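Local coordinates for designed helical repeat protein (Synthetic construct, PDB 5CWQ) that was designed computationally as a helical repeat protein, has no known natural function, and carries three disulfides, at residues Lys193-Ala198 with Glu205-Ala210; Leu93-Ile98 with Leu150-Ile155; Asp183-Glu188 with Glu219-Val224. All coordinates share one frame; numbering follows the deposited sequence. Where two conformers were deposited one is given.

Interaction 1 (Lys193-Ala198 with Glu205-Ala210)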
ATOM      1  N   LYS A 193       5.250 -14.554 -11.958  1.00 29.05           N
ATOM      2  CA  LYS A 193       5.633 -14.666 -13.363  1.00 29.28           C
ATOM      3  C   LYS A 193       6.567 -13.531 -13.767  1.00 26.91           C
ATOM      4  O   LYS A 193       7.553 -13.750 -14.474  1.00 25.95           O
ATOM      5  CB  LYS A 193       4.398 -14.671 -14.267  1.00 35.32           C
ATOM      6  CG  LYS A 193       3.533 -15.914 -14.139  1.00 44.95           C
ATOM      7  CD  LYS A 193       2.537 -16.013 -15.287  1.00 56.04           C
ATOM      8  CE  LYS A 193       1.355 -16.904 -14.941  1.00 65.03           C
ATOM      9  NZ  LYS A 193       0.113 -16.110 -14.716  1.00 68.58           N
ATOM     10  N   VAL A 194       6.255 -12.318 -13.320  1.00 28.07           N
ATOM     11  CA  VAL A 194       7.113 -11.167 -13.576  1.00 30.17           C
ATOM     12  C   VAL A 194       8.489 -11.404 -12.955  1.00 30.08           C
ATOM     13  O   VAL A 194       9.515 -11.095 -13.562  1.00 32.56           O
ATOM     14  CB  VAL A 194       6.493  -9.862 -13.020  1.00 29.18           C
ATOM     15  CG1 VAL A 194       7.488  -8.713 -13.075  1.00 27.50           C
ATOM     16  CG2 VAL A 194       5.236  -9.501 -13.803  1.00 31.12           C
ATOM     17  N   LYS A 195       8.502 -11.960 -11.748  1.00 27.12           N
ATOM     18  CA  LYS A 195       9.749 -12.268 -11.053  1.00 25.33           C
ATOM     19  C   LYS A 195      10.594 -13.276 -11.833  1.00 25.61           C
ATOM     20  O   LYS A 195      11.805 -13.103 -11.978  1.00 24.83           O
ATOM     21  CB  LYS A 195       9.456 -12.808  -9.650  1.00 25.98           C
ATOM     22  CG  LYS A 195      10.690 -13.234  -8.862  1.00 26.51           C
ATOM     23  CD  LYS A 195      10.309 -13.964  -7.580  1.00 28.69           C
ATOM     24  CE  LYS A 195       9.733 -15.342  -7.867  1.00 32.12           C
ATOM     25  NZ  LYS A 195       9.368 -16.061  -6.619  1.00 33.44           N
ATOM     26  N   GLU A 196       9.950 -14.327 -12.333  1.00 26.33           N
ATOM     27  CA  GLU A 196      10.653 -15.387 -13.048  1.00 26.86           C
ATOM     28  C   GLU A 196      11.169 -14.913 -14.405  1.00 26.78           C
ATOM     29  O   GLU A 196      12.240 -15.331 -14.847  1.00 27.16           O
ATOM     30  CB  GLU A 196       9.737 -16.598 -13.224  1.00 29.70           C
ATOM     31  CG  GLU A 196       9.449 -17.322 -11.919  1.00 32.97           C
ATOM     32  CD  GLU A 196       8.364 -18.373 -12.050  1.00 40.12           C
ATOM     33  OE1 GLU A 196       7.711 -18.434 -13.113  1.00 44.05           O
ATOM     34  OE2 GLU A 196       8.166 -19.141 -11.085  1.00 41.97           O
ATOM     35  N   SER A 197      10.404 -14.046 -15.064  0.51 26.79           N
ATOM     36  CA  SER A 197      10.830 -13.470 -16.335  0.51 27.66           C
ATOM     37  C   SER A 197      12.027 -12.546 -16.130  0.51 27.43           C
ATOM     38  O   SER A 197      12.942 -12.509 -16.952  0.51 28.22           O
ATOM     39  CB  SER A 197       9.681 -12.705 -16.995  0.51 26.95           C
ATOM     40  OG  SER A 197       8.692 -13.593 -17.485  0.51 28.45           O
ATOM     41  N   ALA A 198      12.014 -11.800 -15.029  1.00 27.34           N
ATOM     42  CA  ALA A 198      13.118 -10.907 -14.696  1.00 28.96           C
ATOM     43  C   ALA A 198      14.379 -11.708 -14.378  1.00 30.90           C
ATOM     44  O   ALA A 198      15.473 -11.371 -14.835  1.00 33.18           O
ATOM     45  CB  ALA A 198      12.744 -10.019 -13.523  1.00 27.18           C
ATOM     46  N   GLU A 205      16.628  -5.754 -10.524  1.00 31.07           N
ATOM     47  CA  GLU A 205      15.787  -4.724  -9.926  1.00 33.31           C
ATOM     48  C   GLU A 205      14.313  -5.105 -10.023  1.00 30.08           C
ATOM     49  O   GLU A 205      13.585  -5.042  -9.032  1.00 30.07           O
ATOM     50  CB  GLU A 205      16.029  -3.370 -10.593  1.00 39.45           C
ATOM     51  CG  GLU A 205      15.177  -2.239 -10.030  1.00 46.14           C
ATOM     52  CD  GLU A 205      15.368  -2.036  -8.532  1.00 53.59           C
ATOM     53  OE1 GLU A 205      16.422  -2.445  -7.997  1.00 56.95           O
ATOM     54  OE2 GLU A 205      14.462  -1.464  -7.888  1.00 55.53           O
ATOM     55  N   VAL A 206      13.882  -5.507 -11.215  1.00 27.69           N
ATOM     56  CA  VAL A 206      12.496  -5.908 -11.436  1.00 25.15           C
ATOM     57  C   VAL A 206      12.158  -7.122 -10.579  1.00 24.28           C
ATOM     58  O   VAL A 206      11.057  -7.227 -10.040  1.00 24.24           O
ATOM     59  CB  VAL A 206      12.232  -6.221 -12.927  1.00 24.83           C
ATOM     60  CG1 VAL A 206      10.829  -6.787 -13.136  1.00 23.80           C
ATOM     61  CG2 VAL A 206      12.423  -4.970 -13.764  1.00 25.70           C
ATOM     62  N   LYS A 207      13.117  -8.036 -10.462  1.00 24.64           N
ATOM     63  CA  LYS A 207      12.961  -9.225  -9.633  1.00 24.49           C
ATOM     64  C   LYS A 207      12.627  -8.838  -8.198  1.00 25.73           C
ATOM     65  O   LYS A 207      11.697  -9.378  -7.600  1.00 25.99           O
ATOM     66  CB  LYS A 207      14.236 -10.071  -9.669  1.00 23.44           C
ATOM     67  CG  LYS A 207      14.193 -11.318  -8.796  1.00 22.95           C
ATOM     68  CD  LYS A 207      15.544 -12.030  -8.756  1.00 24.21           C
ATOM     69  CE  LYS A 207      16.587 -11.225  -7.999  1.00 25.51           C
ATOM     70  NZ  LYS A 207      17.886 -11.943  -7.911  1.00 26.04           N
ATOM     71  N   ARG A 208      13.394  -7.898  -7.654  1.00 26.00           N
ATOM     72  CA  ARG A 208      13.198  -7.448  -6.281  1.00 25.45           C
ATOM     73  C   ARG A 208      11.820  -6.822  -6.097  1.00 25.20           C
ATOM     74  O   ARG A 208      11.149  -7.068  -5.096  1.00 24.78           O
ATOM     75  CB  ARG A 208      14.285  -6.449  -5.892  1.00 26.16           C
ATOM     76  CG  ARG A 208      15.675  -7.049  -5.832  1.00 28.20           C
ATOM     77  CD  ARG A 208      16.741  -5.976  -5.978  1.00 30.45           C
ATOM     78  NE  ARG A 208      18.068  -6.557  -6.169  1.00 32.07           N
ATOM     79  CZ  ARG A 208      19.058  -5.970  -6.837  1.00 33.79           C
ATOM     80  NH1 ARG A 208      18.884  -4.778  -7.390  1.00 34.09           N
ATOM     81  NH2 ARG A 208      20.227  -6.582  -6.957  1.00 35.25           N
ATOM     82  N   LEU A 209      11.405  -6.012  -7.066  1.00 25.97           N
ATOM     83  CA  LEU A 209      10.108  -5.342  -7.005  1.00 26.52           C
ATOM     84  C   LEU A 209       8.960  -6.343  -7.116  1.00 25.85           C
ATOM     85  O   LEU A 209       7.952  -6.223  -6.419  1.00 26.92           O
ATOM     86  CB  LEU A 209       9.999  -4.289  -8.112  1.00 27.17           C
ATOM     87  CG  LEU A 209      10.976  -3.112  -8.014  1.00 28.30           C
ATOM     88  CD1 LEU A 209      10.893  -2.241  -9.255  1.00 27.86           C
ATOM     89  CD2 LEU A 209      10.719  -2.282  -6.764  1.00 29.03           C
ATOM     90  N   ALA A 210       9.117  -7.329  -7.993  1.00 24.55           N
ATOM     91  CA  ALA A 210       8.109  -8.366  -8.165  1.00 24.37           C
ATOM     92  C   ALA A 210       7.968  -9.202  -6.892  1.00 26.02           C
ATOM     93  O   ALA A 210       6.878  -9.675  -6.563  1.00 26.23           O
ATOM     94  CB  ALA A 210       8.462  -9.253  -9.349  1.00 24.34           C
TER
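Val-194, Lys-195 and Ala-198 meet Val-206, Lys-207 and Ala-210 where the last two helices of the chain form an antiparallel helical hairpin. The segment axes come within 8.1 Å of each other, at 161° between their directions. Small side chains permit this close approach. CB of Ala-210 lies 3.6 Å from the backbone N of Lys-195. In the same way, CB of Ala-198 sits 3.7 Å from the backbone N of Lys-207. Each alanine methyl thus packs directly on the opposite backbone. The two valines cross at about a right angle, with CG1 of Val-194 3.9 Å from CG1 of Val-206. The CG1 of Val-206 also reaches CB of Ala-198, at 3.8 Å. CG1 of Val-194 rests against CB of Ala-210 as well. The lysines form the more open side. Each has CG anti to its backbone N (chi1 177° in Lys-195, 178° in Lys-207), which places the two CG atoms 4.0 Å apart. Their chains bend at chi3, and both ends lead away from the contact. NZ of Lys-195 makes a salt bridge with Glu-214, farther along helix 204-230. Val-194 also packs on Leu-150 and Leu-154, so helix 147-171 lies against the hairpin.

Interaction 2 (Leu93-Ile98 with Leu150-Ile155); sequences LALALI and LALALI
Leu-152 is gripped by three side chains of segment 93-98: Ala-94, Leu-95 and Ile-98. Its CB lies 3.6 Å from CB of Ala-94. Its CD2 touches two partners, CD1 of Ile-98 at 3.7 Å and CD2 of Leu-95 at 4.0 Å. Ile-98 and Leu-152 cross at about a right angle. In Ile-98, CG1 is anti to the carbonyl carbon (chi1 -68°), and the methyl beyond it, CD1, comes to 3.5 Å from the backbone O of Leu-152. One turn on, CG1 of Ile-98 meets CG2 of Ile-155 at 4.2 Å. An alanine in place of Ile-98 would probably open a gap beside CD2 of Leu-152 and leave CG2 of Ile-155 without this neighbour.

Residues of other helices complete the surroundings. Leu-95 and Ile-98 both pack on Ile-41 of helix 33-57. Ile-155 packs on Ala-213 of helix 204-230. All the touching residues are buried. The segment axes run nearly parallel, 17° apart and 8.4 Å at closest approach. Both segments read LALALI; Leu-95 with Leu-152 and Ile-98 with Ile-155 pair like positions, the other contacts unlike ones. Such side-by-side packing of like segments is consistent with the stacked architecture of a helical repeat protein.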
ATOM      1  N   LEU A  93       3.918   7.800 -11.668  1.00 28.53           N
ATOM      2  CA  LEU A  93       2.528   7.475 -11.371  1.00 29.80           C
ATOM      3  C   LEU A  93       2.453   6.223 -10.505  1.00 30.67           C
ATOM      4  O   LEU A  93       1.771   6.210  -9.481  1.00 31.68           O
ATOM      5  CB  LEU A  93       1.727   7.271 -12.661  1.00 30.28           C
ATOM      6  CG  LEU A  93       0.280   6.788 -12.496  1.00 30.12           C
ATOM      7  CD1 LEU A  93      -0.536   7.744 -11.630  1.00 29.62           C
ATOM      8  CD2 LEU A  93      -0.375   6.604 -13.862  1.00 31.24           C
ATOM      9  N   ALA A  94       3.167   5.180 -10.916  1.00 30.47           N
ATOM     10  CA  ALA A  94       3.162   3.914 -10.194  1.00 29.59           C
ATOM     11  C   ALA A  94       3.687   4.101  -8.776  1.00 27.96           C
ATOM     12  O   ALA A  94       3.135   3.550  -7.825  1.00 28.10           O
ATOM     13  CB  ALA A  94       3.990   2.873 -10.939  1.00 30.08           C
ATOM     14  N   LEU A  95       4.750   4.886  -8.639  1.00 26.71           N
ATOM     15  CA  LEU A  95       5.324   5.177  -7.329  1.00 26.86           C
ATOM     16  C   LEU A  95       4.327   5.925  -6.446  1.00 26.61           C
ATOM     17  O   LEU A  95       4.214   5.647  -5.253  1.00 26.67           O
ATOM     18  CB  LEU A  95       6.611   5.992  -7.480  1.00 29.25           C
ATOM     19  CG  LEU A  95       7.784   5.248  -8.125  1.00 31.08           C
ATOM     20  CD1 LEU A  95       8.846   6.229  -8.604  1.00 32.00           C
ATOM     21  CD2 LEU A  95       8.381   4.246  -7.150  1.00 31.90           C
ATOM     22  N   ALA A  96       3.604   6.871  -7.039  1.00 26.80           N
ATOM     23  CA  ALA A  96       2.595   7.627  -6.307  1.00 27.14           C
ATOM     24  C   ALA A  96       1.481   6.706  -5.822  1.00 27.68           C
ATOM     25  O   ALA A  96       0.976   6.860  -4.710  1.00 28.39           O
ATOM     26  CB  ALA A  96       2.024   8.739  -7.177  1.00 27.47           C
ATOM     27  N   LEU A  97       1.105   5.747  -6.661  1.00 28.01           N
ATOM     28  CA  LEU A  97       0.046   4.805  -6.315  1.00 27.84           C
ATOM     29  C   LEU A  97       0.473   3.891  -5.171  1.00 26.59           C
ATOM     30  O   LEU A  97      -0.354   3.490  -4.349  1.00 26.47           O
ATOM     31  CB  LEU A  97      -0.352   3.976  -7.536  1.00 28.86           C
ATOM     32  CG  LEU A  97      -1.070   4.738  -8.654  1.00 31.82           C
ATOM     33  CD1 LEU A  97      -1.269   3.846  -9.868  1.00 31.12           C
ATOM     34  CD2 LEU A  97      -2.406   5.294  -8.183  1.00 34.68           C
ATOM     35  N   ILE A  98       1.761   3.563  -5.116  1.00 25.86           N
ATOM     36  CA  ILE A  98       2.293   2.782  -4.006  1.00 24.93           C
ATOM     37  C   ILE A  98       2.147   3.583  -2.715  1.00 26.46           C
ATOM     38  O   ILE A  98       1.739   3.042  -1.688  1.00 25.37           O
ATOM     39  CB  ILE A  98       3.778   2.392  -4.233  1.00 23.14           C
ATOM     40  CG1 ILE A  98       3.891   1.394  -5.389  1.00 22.94           C
ATOM     41  CG2 ILE A  98       4.397   1.785  -2.963  1.00 22.16           C
ATOM     42  CD1 ILE A  98       5.319   1.169  -5.878  1.00 23.56           C
ATOM     43  N   LEU A 150       5.469  -2.131 -14.493  1.00 29.57           N
ATOM     44  CA  LEU A 150       4.551  -3.232 -14.232  1.00 29.52           C
ATOM     45  C   LEU A 150       4.717  -3.730 -12.802  1.00 27.87           C
ATOM     46  O   LEU A 150       3.738  -3.872 -12.069  1.00 27.02           O
ATOM     47  CB  LEU A 150       4.784  -4.378 -15.220  1.00 30.61           C
ATOM     48  CG  LEU A 150       4.041  -5.689 -14.932  1.00 32.12           C
ATOM     49  CD1 LEU A 150       2.544  -5.461 -14.816  1.00 32.03           C
ATOM     50  CD2 LEU A 150       4.337  -6.719 -16.011  1.00 34.54           C
ATOM     51  N   ALA A 151       5.961  -3.977 -12.410  1.00 28.11           N
ATOM     52  CA  ALA A 151       6.251  -4.494 -11.078  1.00 28.54           C
ATOM     53  C   ALA A 151       5.827  -3.500  -9.999  1.00 28.03           C
ATOM     54  O   ALA A 151       5.334  -3.896  -8.943  1.00 27.77           O
ATOM     55  CB  ALA A 151       7.731  -4.826 -10.950  1.00 28.68           C
ATOM     56  N   LEU A 152       6.013  -2.211 -10.264  1.00 27.70           N
ATOM     57  CA  LEU A 152       5.621  -1.180  -9.307  1.00 26.95           C
ATOM     58  C   LEU A 152       4.108  -1.147  -9.147  1.00 26.23           C
ATOM     59  O   LEU A 152       3.595  -1.050  -8.031  1.00 27.01           O
ATOM     60  CB  LEU A 152       6.135   0.193  -9.745  1.00 27.12           C
ATOM     61  CG  LEU A 152       7.649   0.375  -9.645  1.00 26.53           C
ATOM     62  CD1 LEU A 152       8.085   1.659 -10.338  1.00 26.48           C
ATOM     63  CD2 LEU A 152       8.104   0.368  -8.190  1.00 25.47           C
ATOM     64  N   ALA A 153       3.398  -1.234 -10.266  1.00 25.14           N
ATOM     65  CA  ALA A 153       1.944  -1.273 -10.244  1.00 24.98           C
ATOM     66  C   ALA A 153       1.446  -2.485  -9.459  1.00 24.67           C
ATOM     67  O   ALA A 153       0.452  -2.398  -8.747  1.00 25.09           O
ATOM     68  CB  ALA A 153       1.386  -1.291 -11.669  1.00 26.06           C
ATOM     69  N   LEU A 154       2.144  -3.611  -9.575  1.00 25.22           N
ATOM     70  CA  LEU A 154       1.730  -4.828  -8.877  1.00 24.97           C
ATOM     71  C   LEU A 154       1.889  -4.679  -7.364  1.00 23.15           C
ATOM     72  O   LEU A 154       1.108  -5.237  -6.591  1.00 22.89           O
ATOM     73  CB  LEU A 154       2.531  -6.036  -9.372  1.00 25.57           C
ATOM     74  CG  LEU A 154       2.216  -6.515 -10.793  1.00 27.11           C
ATOM     75  CD1 LEU A 154       3.167  -7.628 -11.197  1.00 28.23           C
ATOM     76  CD2 LEU A 154       0.771  -6.981 -10.926  1.00 27.28           C
ATOM     77  N   ILE A 155       2.901  -3.926  -6.947  1.00 22.62           N
ATOM     78  CA  ILE A 155       3.101  -3.629  -5.534  1.00 22.12           C
ATOM     79  C   ILE A 155       1.931  -2.793  -5.024  1.00 22.99           C
ATOM     80  O   ILE A 155       1.375  -3.070  -3.961  1.00 22.59           O
ATOM     81  CB  ILE A 155       4.436  -2.884  -5.291  1.00 21.79           C
ATOM     82  CG1 ILE A 155       5.618  -3.794  -5.630  1.00 23.34           C
ATOM     83  CG2 ILE A 155       4.554  -2.413  -3.840  1.00 20.58           C
ATOM     84  CD1 ILE A 155       6.958  -3.072  -5.710  1.00 24.29           C
TER

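Interaction 3 (Asp183-Glu188 with Glu219-Val224)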
ATOM      1  N   ASP A 183      -8.464 -11.741  -5.304  1.00 33.09           N
ATOM      2  CA  ASP A 183      -7.559 -10.692  -5.766  1.00 34.47           C
ATOM      3  C   ASP A 183      -6.110 -11.042  -5.442  1.00 33.94           C
ATOM      4  O   ASP A 183      -5.223 -10.889  -6.280  1.00 33.57           O
ATOM      5  CB  ASP A 183      -7.902  -9.341  -5.129  1.00 34.41           C
ATOM      6  CG  ASP A 183      -9.219  -8.774  -5.614  1.00 36.80           C
ATOM      7  OD1 ASP A 183      -9.696  -9.178  -6.695  1.00 38.57           O
ATOM      8  OD2 ASP A 183      -9.773  -7.905  -4.909  1.00 37.20           O
ATOM      9  N   ALA A 184      -5.881 -11.512  -4.219  1.00 33.42           N
ATOM     10  CA  ALA A 184      -4.533 -11.801  -3.740  1.00 31.91           C
ATOM     11  C   ALA A 184      -3.894 -12.951  -4.515  1.00 31.73           C
ATOM     12  O   ALA A 184      -2.699 -12.916  -4.817  1.00 30.57           O
ATOM     13  CB  ALA A 184      -4.559 -12.120  -2.250  1.00 31.98           C
ATOM     14  N   ARG A 185      -4.688 -13.969  -4.833  1.00 33.33           N
ATOM     15  CA  ARG A 185      -4.195 -15.101  -5.608  1.00 36.40           C
ATOM     16  C   ARG A 185      -3.781 -14.661  -7.005  1.00 33.85           C
ATOM     17  O   ARG A 185      -2.751 -15.090  -7.523  1.00 32.59           O
ATOM     18  CB  ARG A 185      -5.255 -16.201  -5.707  1.00 45.94           C
ATOM     19  CG  ARG A 185      -5.456 -16.994  -4.427  1.00 54.24           C
ATOM     20  CD  ARG A 185      -5.578 -18.484  -4.716  1.00 64.71           C
ATOM     21  NE  ARG A 185      -4.314 -19.055  -5.179  1.00 71.46           N
ATOM     22  CZ  ARG A 185      -4.160 -20.309  -5.594  1.00 78.35           C
ATOM     23  NH1 ARG A 185      -5.194 -21.141  -5.613  1.00 82.95           N
ATOM     24  NH2 ARG A 185      -2.969 -20.734  -5.995  1.00 79.22           N
ATOM     25  N   ARG A 186      -4.585 -13.796  -7.612  1.00 34.52           N
ATOM     26  CA  ARG A 186      -4.318 -13.336  -8.967  1.00 36.82           C
ATOM     27  C   ARG A 186      -3.033 -12.515  -9.018  1.00 32.61           C
ATOM     28  O   ARG A 186      -2.160 -12.769  -9.848  1.00 31.26           O
ATOM     29  CB  ARG A 186      -5.497 -12.515  -9.496  1.00 43.47           C
ATOM     30  CG  ARG A 186      -5.519 -12.379 -11.012  1.00 53.56           C
ATOM     31  CD  ARG A 186      -6.737 -11.605 -11.503  1.00 63.96           C
ATOM     32  NE  ARG A 186      -7.993 -12.161 -10.995  1.00 73.70           N
ATOM     33  CZ  ARG A 186      -8.659 -11.702  -9.937  1.00 79.36           C
ATOM     34  NH1 ARG A 186      -8.209 -10.661  -9.244  1.00 79.47           N
ATOM     35  NH2 ARG A 186      -9.790 -12.288  -9.568  1.00 82.91           N
ATOM     36  N   VAL A 187      -2.910 -11.541  -8.124  1.00 31.80           N
ATOM     37  CA  VAL A 187      -1.749 -10.659  -8.137  1.00 32.80           C
ATOM     38  C   VAL A 187      -0.492 -11.430  -7.734  1.00 29.69           C
ATOM     39  O   VAL A 187       0.600 -11.135  -8.214  1.00 29.18           O
ATOM     40  CB  VAL A 187      -1.947  -9.437  -7.208  1.00 36.52           C
ATOM     41  CG1 VAL A 187      -2.100  -9.873  -5.769  1.00 37.24           C
ATOM     42  CG2 VAL A 187      -0.788  -8.451  -7.354  1.00 37.99           C
ATOM     43  N   GLU A 188      -0.649 -12.426  -6.867  1.00 28.38           N
ATOM     44  CA  GLU A 188       0.478 -13.265  -6.477  1.00 27.63           C
ATOM     45  C   GLU A 188       1.047 -13.994  -7.690  1.00 28.17           C
ATOM     46  O   GLU A 188       2.259 -14.020  -7.899  1.00 26.43           O
ATOM     47  CB  GLU A 188       0.063 -14.276  -5.408  1.00 30.42           C
ATOM     48  CG  GLU A 188       1.194 -15.182  -4.952  1.00 34.45           C
ATOM     49  CD  GLU A 188       0.744 -16.206  -3.931  1.00 39.62           C
ATOM     50  OE1 GLU A 188      -0.381 -16.070  -3.407  1.00 40.25           O
ATOM     51  OE2 GLU A 188       1.518 -17.150  -3.655  1.00 42.87           O
ATOM     52  N   GLU A 219       0.726 -12.421   2.071  1.00 31.87           N
ATOM     53  CA  GLU A 219       0.292 -11.993   3.399  1.00 31.99           C
ATOM     54  C   GLU A 219      -1.203 -11.691   3.390  1.00 29.01           C
ATOM     55  O   GLU A 219      -1.916 -12.013   4.340  1.00 29.04           O
ATOM     56  CB  GLU A 219       1.068 -10.763   3.878  1.00 35.43           C
ATOM     57  CG  GLU A 219       0.545 -10.224   5.217  1.00 39.44           C
ATOM     58  CD  GLU A 219       1.422  -9.148   5.833  1.00 43.57           C
ATOM     59  OE1 GLU A 219       2.649  -9.161   5.611  1.00 46.00           O
ATOM     60  OE2 GLU A 219       0.876  -8.288   6.557  1.00 44.38           O
ATOM     61  N   ALA A 220      -1.671 -11.065   2.315  1.00 27.14           N
ATOM     62  CA  ALA A 220      -3.085 -10.742   2.174  1.00 26.56           C
ATOM     63  C   ALA A 220      -3.927 -12.011   2.200  1.00 28.08           C
ATOM     64  O   ALA A 220      -4.970 -12.064   2.850  1.00 27.17           O
ATOM     65  CB  ALA A 220      -3.325  -9.971   0.887  1.00 24.74           C
ATOM     66  N   ARG A 221      -3.463 -13.034   1.491  1.00 31.33           N
ATOM     67  CA  ARG A 221      -4.164 -14.308   1.441  1.00 35.82           C
ATOM     68  C   ARG A 221      -4.167 -14.975   2.811  1.00 34.06           C
ATOM     69  O   ARG A 221      -5.204 -15.444   3.275  1.00 34.86           O
ATOM     70  CB  ARG A 221      -3.525 -15.233   0.404  1.00 43.62           C
ATOM     71  CG  ARG A 221      -4.230 -16.570   0.267  1.00 52.69           C
ATOM     72  CD  ARG A 221      -3.694 -17.382  -0.901  1.00 61.68           C
ATOM     73  NE  ARG A 221      -2.263 -17.648  -0.780  1.00 71.13           N
ATOM     74  CZ  ARG A 221      -1.617 -18.603  -1.440  1.00 78.92           C
ATOM     75  NH1 ARG A 221      -2.271 -19.406  -2.270  1.00 81.94           N
ATOM     76  NH2 ARG A 221      -0.313 -18.764  -1.264  1.00 81.46           N
ATOM     77  N   ARG A 222      -3.007 -15.008   3.459  1.00 32.35           N
ATOM     78  CA  ARG A 222      -2.900 -15.590   4.791  1.00 34.01           C
ATOM     79  C   ARG A 222      -3.816 -14.876   5.780  1.00 32.94           C
ATOM     80  O   ARG A 222      -4.444 -15.516   6.622  1.00 34.68           O
ATOM     81  CB  ARG A 222      -1.453 -15.539   5.290  1.00 38.03           C
ATOM     82  CG  ARG A 222      -0.546 -16.589   4.671  1.00 43.45           C
ATOM     83  CD  ARG A 222       0.773 -16.696   5.423  1.00 50.01           C
ATOM     84  NE  ARG A 222       1.491 -15.422   5.471  1.00 54.52           N
ATOM     85  CZ  ARG A 222       2.346 -14.998   4.543  1.00 56.90           C
ATOM     86  NH1 ARG A 222       2.605 -15.737   3.471  1.00 57.73           N
ATOM     87  NH2 ARG A 222       2.947 -13.824   4.687  1.00 57.25           N
ATOM     88  N   HIS A 223      -3.892 -13.553   5.669  1.00 30.68           N
ATOM     89  CA  HIS A 223      -4.698 -12.754   6.587  1.00 30.87           C
ATOM     90  C   HIS A 223      -6.167 -13.142   6.486  1.00 31.76           C
ATOM     91  O   HIS A 223      -6.827 -13.368   7.496  1.00 28.85           O
ATOM     92  CB  HIS A 223      -4.525 -11.264   6.294  1.00 31.09           C
ATOM     93  CG  HIS A 223      -5.087 -10.370   7.356  1.00 32.80           C
ATOM     94  ND1 HIS A 223      -4.466 -10.180   8.573  1.00 34.28           N
ATOM     95  CD2 HIS A 223      -6.210  -9.615   7.385  1.00 33.46           C
ATOM     96  CE1 HIS A 223      -5.182  -9.345   9.305  1.00 35.02           C
ATOM     97  NE2 HIS A 223      -6.245  -8.988   8.609  1.00 34.52           N
ATOM     98  N   VAL A 224      -6.669 -13.222   5.258  1.00 36.53           N
ATOM     99  CA  VAL A 224      -8.050 -13.620   5.013  1.00 41.93           C
ATOM    100  C   VAL A 224      -8.322 -15.041   5.495  1.00 42.86           C
ATOM    101  O   VAL A 224      -9.336 -15.301   6.143  1.00 45.09           O
ATOM    102  CB  VAL A 224      -8.396 -13.533   3.514  1.00 45.25           C
ATOM    103  CG1 VAL A 224      -9.774 -14.115   3.241  1.00 47.34           C
ATOM    104  CG2 VAL A 224      -8.332 -12.094   3.047  1.00 45.75           C
TER
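Arg-221 reaches across to Glu-188 and Arg-185 and presents a different part of its guanidinium to each. Glu-188 approaches over one face. Its OE1 stands 3.3 Å above the guanidinium plane, displaced from the centre. The carboxylate and guanidinium planes are 83° apart, so the acid stands almost upright on the flat group. The salt bridge runs from OE2 of Glu-188 to NH2 of Arg-221, at 3.4 Å. OE2 sits far off the guanidinium plane, away from the directions of the N-H bonds. The attraction is therefore one of charge alone. CG of Glu-188 is anti to its backbone N (chi1 -180°), and the extended chain beyond carries the carboxylate out to Arg-221. The two side chains cross at about a right angle.

Arg-185 comes to the other terminal nitrogen. NH1 of Arg-221 lies over one face of the Arg-185 guanidinium, 3.6 Å from its NE. The two guanidinium planes are 32° apart. These like charges would probably repel, and the nearby Glu-188 is likely to offset part of that cost. A phosphate ion, probably from the crystallisation liquor, makes a weak, long ion pair with NE of Arg-221. Lower down, the aliphatic parts also meet, with CG of Arg-185 4.0 Å from CD of Arg-221.

Beneath the charges the helices touch through alanines. CB of Ala-184 lies 4.0 Å from CB of Ala-220 and equally far from the backbone N of Arg-221. Ala-184 and Ala-220 are buried, whereas Arg-185 is exposed. Tyr-181, one turn before Ala-184 and Arg-185, also packs on Arg-221. The contact lies within the antiparallel helical hairpin of helices 174-201 and 204-230, with alanines at the buried interface and charged side chains at its border.

Overall arrangement
Interactions 1 and 3 join the same two helices, 174-201 and 204-230. Interaction 1 lies nearer their connection and is nested inside the loop that interaction 3 closes. Their centres are 18 Å apart and they do not touch. Interaction 2 joins two helices that do not follow each other in the chain, 90-114 and 147-171, and runs parallel where the other two are antiparallel. It is wholly buried, and its side chains are all apolar. Interaction 1 is also mostly buried, but lysines border it. Interaction 3 is only partly buried and relies on charged side chains over an alanine contact. Interaction 2 touches both others: Leu-209 packs on Ala-151 and Ile-155, and the backbone of Leu-154 meets Val-187.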